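Local coordinates for protein Lpg2148(MvcA) (Legionella pneumophila subsp. pneumophila str. Philadelphia 1, PDB 6K11) that probably removes ubiquitin from the host conjugating enzyme UBE2N as a deamidase-related deubiquitinating enzyme, and so regulates UBE2N activity during Legionella infection, at residues Gln253-Ser258 with Ala312-His317. Sequence-based numbering, arbitrary orientation.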
loop_
_atom_site.group_PDB
_atom_site.type_symbol
_atom_site.label_atom_id
_atom_site.label_comp_id
_atom_site.label_asym_id
_atom_site.label_seq_id
_atom_site.Cartn_x
_atom_site.Cartn_y
_atom_site.Cartn_z
ATOM N N GLN A 253 -8.482 -7.705 3.072
ATOM C CA GLN A 253 -7.176 -7.073 2.941
ATOM C C GLN A 253 -6.037 -8.081 3.039
ATOM O O GLN A 253 -6.193 -9.199 3.541
ATOM C CB GLN A 253 -6.977 -5.998 4.019
ATOM C CG GLN A 253 -6.933 -6.578 5.442
ATOM C CD GLN A 253 -6.340 -5.589 6.408
ATOM O OE1 GLN A 253 -6.849 -4.478 6.542
ATOM N NE2 GLN A 253 -5.241 -5.957 7.045
ATOM N N ALA A 254 -4.878 -7.641 2.556
ATOM C CA ALA A 254 -3.565 -8.161 2.919
ATOM C C ALA A 254 -2.752 -7.027 3.544
ATOM O O ALA A 254 -3.113 -5.851 3.443
ATOM C CB ALA A 254 -2.815 -8.728 1.692
ATOM N N TYR A 255 -1.674 -7.387 4.238
ATOM C CA TYR A 255 -0.767 -6.393 4.820
ATOM C C TYR A 255 0.651 -6.936 4.707
ATOM O O TYR A 255 0.999 -7.915 5.378
ATOM C CB TYR A 255 -1.135 -6.066 6.277
ATOM C CG TYR A 255 -0.682 -4.682 6.682
ATOM C CD1 TYR A 255 0.676 -4.385 6.819
ATOM C CD2 TYR A 255 -1.604 -3.657 6.881
ATOM C CE1 TYR A 255 1.105 -3.087 7.168
ATOM C CE2 TYR A 255 -1.192 -2.370 7.239
ATOM C CZ TYR A 255 0.157 -2.087 7.367
ATOM O OH TYR A 255 0.538 -0.808 7.703
ATOM N N PHE A 256 1.461 -6.317 3.838
ATOM C CA PHE A 256 2.802 -6.825 3.547
ATOM C C PHE A 256 3.632 -6.997 4.817
ATOM O O PHE A 256 3.697 -6.094 5.661
ATOM C CB PHE A 256 3.537 -5.883 2.578
ATOM C CG PHE A 256 4.862 -6.433 2.085
ATOM C CD1 PHE A 256 6.029 -6.248 2.816
ATOM C CD2 PHE A 256 4.934 -7.141 0.885
ATOM C CE1 PHE A 256 7.237 -6.767 2.370
ATOM C CE2 PHE A 256 6.146 -7.649 0.430
ATOM C CZ PHE A 256 7.292 -7.461 1.172
ATOM N N GLY A 257 4.293 -8.148 4.927
ATOM C CA GLY A 257 5.092 -8.490 6.097
ATOM C C GLY A 257 4.296 -9.016 7.268
ATOM O O GLY A 257 4.897 -9.494 8.242
ATOM N N SER A 258 2.963 -8.954 7.205
ATOM C CA SER A 258 2.105 -9.409 8.293
ATOM C C SER A 258 1.255 -10.609 7.894
ATOM O O SER A 258 1.328 -11.643 8.564
ATOM C CB SER A 258 1.211 -8.265 8.790
ATOM O OG SER A 258 0.351 -8.736 9.826
ATOM N N ALA A 312 -2.513 -6.253 19.721
ATOM C CA ALA A 312 -1.798 -5.585 20.815
ATOM C C ALA A 312 -0.371 -5.166 20.453
ATOM O O ALA A 312 0.198 -4.299 21.134
ATOM C CB ALA A 312 -1.743 -6.496 22.051
ATOM N N PHE A 313 0.230 -5.775 19.429
ATOM C CA PHE A 313 1.611 -5.508 19.039
ATOM C C PHE A 313 1.745 -4.731 17.738
ATOM O O PHE A 313 2.776 -4.077 17.537
ATOM C CB PHE A 313 2.392 -6.824 18.870
ATOM C CG PHE A 313 1.893 -7.939 19.737
ATOM C CD1 PHE A 313 1.910 -7.814 21.119
ATOM C CD2 PHE A 313 1.402 -9.112 19.173
ATOM C CE1 PHE A 313 1.446 -8.837 21.937
ATOM C CE2 PHE A 313 0.934 -10.139 19.978
ATOM C CZ PHE A 313 0.962 -10.001 21.369
ATOM N N PHE A 314 0.733 -4.807 16.858
ATOM C CA PHE A 314 0.852 -4.333 15.478
ATOM C C PHE A 314 1.350 -2.894 15.413
ATOM O O PHE A 314 2.210 -2.559 14.591
ATOM C CB PHE A 314 -0.512 -4.458 14.794
ATOM C CG PHE A 314 -0.470 -4.401 13.293
ATOM C CD1 PHE A 314 0.247 -5.341 12.561
ATOM C CD2 PHE A 314 -1.178 -3.423 12.607
ATOM C CE1 PHE A 314 0.269 -5.294 11.167
ATOM C CE2 PHE A 314 -1.163 -3.371 11.206
ATOM C CZ PHE A 314 -0.433 -4.309 10.493
ATOM N N CYS A 315 0.818 -2.032 16.272
ATOM C CA CYS A 315 1.194 -0.625 16.311
ATOM C C CYS A 315 1.806 -0.244 17.657
ATOM O O CYS A 315 1.687 0.906 18.095
ATOM C CB CYS A 315 -0.010 0.255 16.005
ATOM S SG CYS A 315 -0.694 -0.059 14.381
ATOM N N ALA A 316 2.462 -1.198 18.322
ATOM C CA ALA A 316 3.094 -0.939 19.609
ATOM C C ALA A 316 4.515 -0.423 19.411
ATOM O O ALA A 316 5.199 -0.806 18.457
ATOM C CB ALA A 316 3.113 -2.203 20.469
ATOM N N HIS A 317 4.946 0.454 20.323
ATOM C CA HIS A 317 6.319 0.949 20.418
ATOM C C HIS A 317 6.865 1.494 19.101
ATOM O O HIS A 317 6.323 2.466 18.567
ATOM C CB HIS A 317 7.208 -0.159 20.986
ATOM C CG HIS A 317 6.715 -0.683 22.303
ATOM N ND1 HIS A 317 6.235 0.146 23.298
ATOM C CD2 HIS A 317 6.588 -1.947 22.775
ATOM C CE1 HIS A 317 5.851 -0.584 24.330
ATOM N NE2 HIS A 317 6.057 -1.857 24.040
#
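Tyr-255 presents one ring face to the edge of Phe-314. The evidence for a T-shaped stack is direct: the ring planes stand at 81°, with the centroids 5.0 Å apart. Phe-314 CZ sits 3.6 Å above the plane of the Tyr-255 ring, over its centre. The tyrosine ring atoms are accordingly almost equidistant from that single carbon, with Tyr-255 CG at 3.8 Å from Phe-314 CZ. The ring is held at its far end by a hydrogen bond between its hydroxyl and that of Tyr-301 in helix 294-305, and it also meets the His-232 ring of strand 228-238. Further along, Phe-256 and Gly-257 occupy the corners of a type II turn, closed by Ser-258 N donating to Tyr-255 O at 2.9 Å. This reversal brings Ser-258 to the phenylalanine ring already described, where Ser-258 OG lies 3.7 Å from Phe-314 CE1, a van der Waals contact oblique to the ring. The backbones stay well apart, the nearest CA atoms, of Ser-258 and Phe-314, being 8.9 Å from each other, so side chains alone make the contact. Phe-314 CG is anti to the backbone N (chi1 -163°), extending the ring from the type I turn 313-316 against Tyr-301 and Ala-302. The arrangement is an edge-to-face aromatic contact joining two turn-bearing surface loops beside helix 294-305.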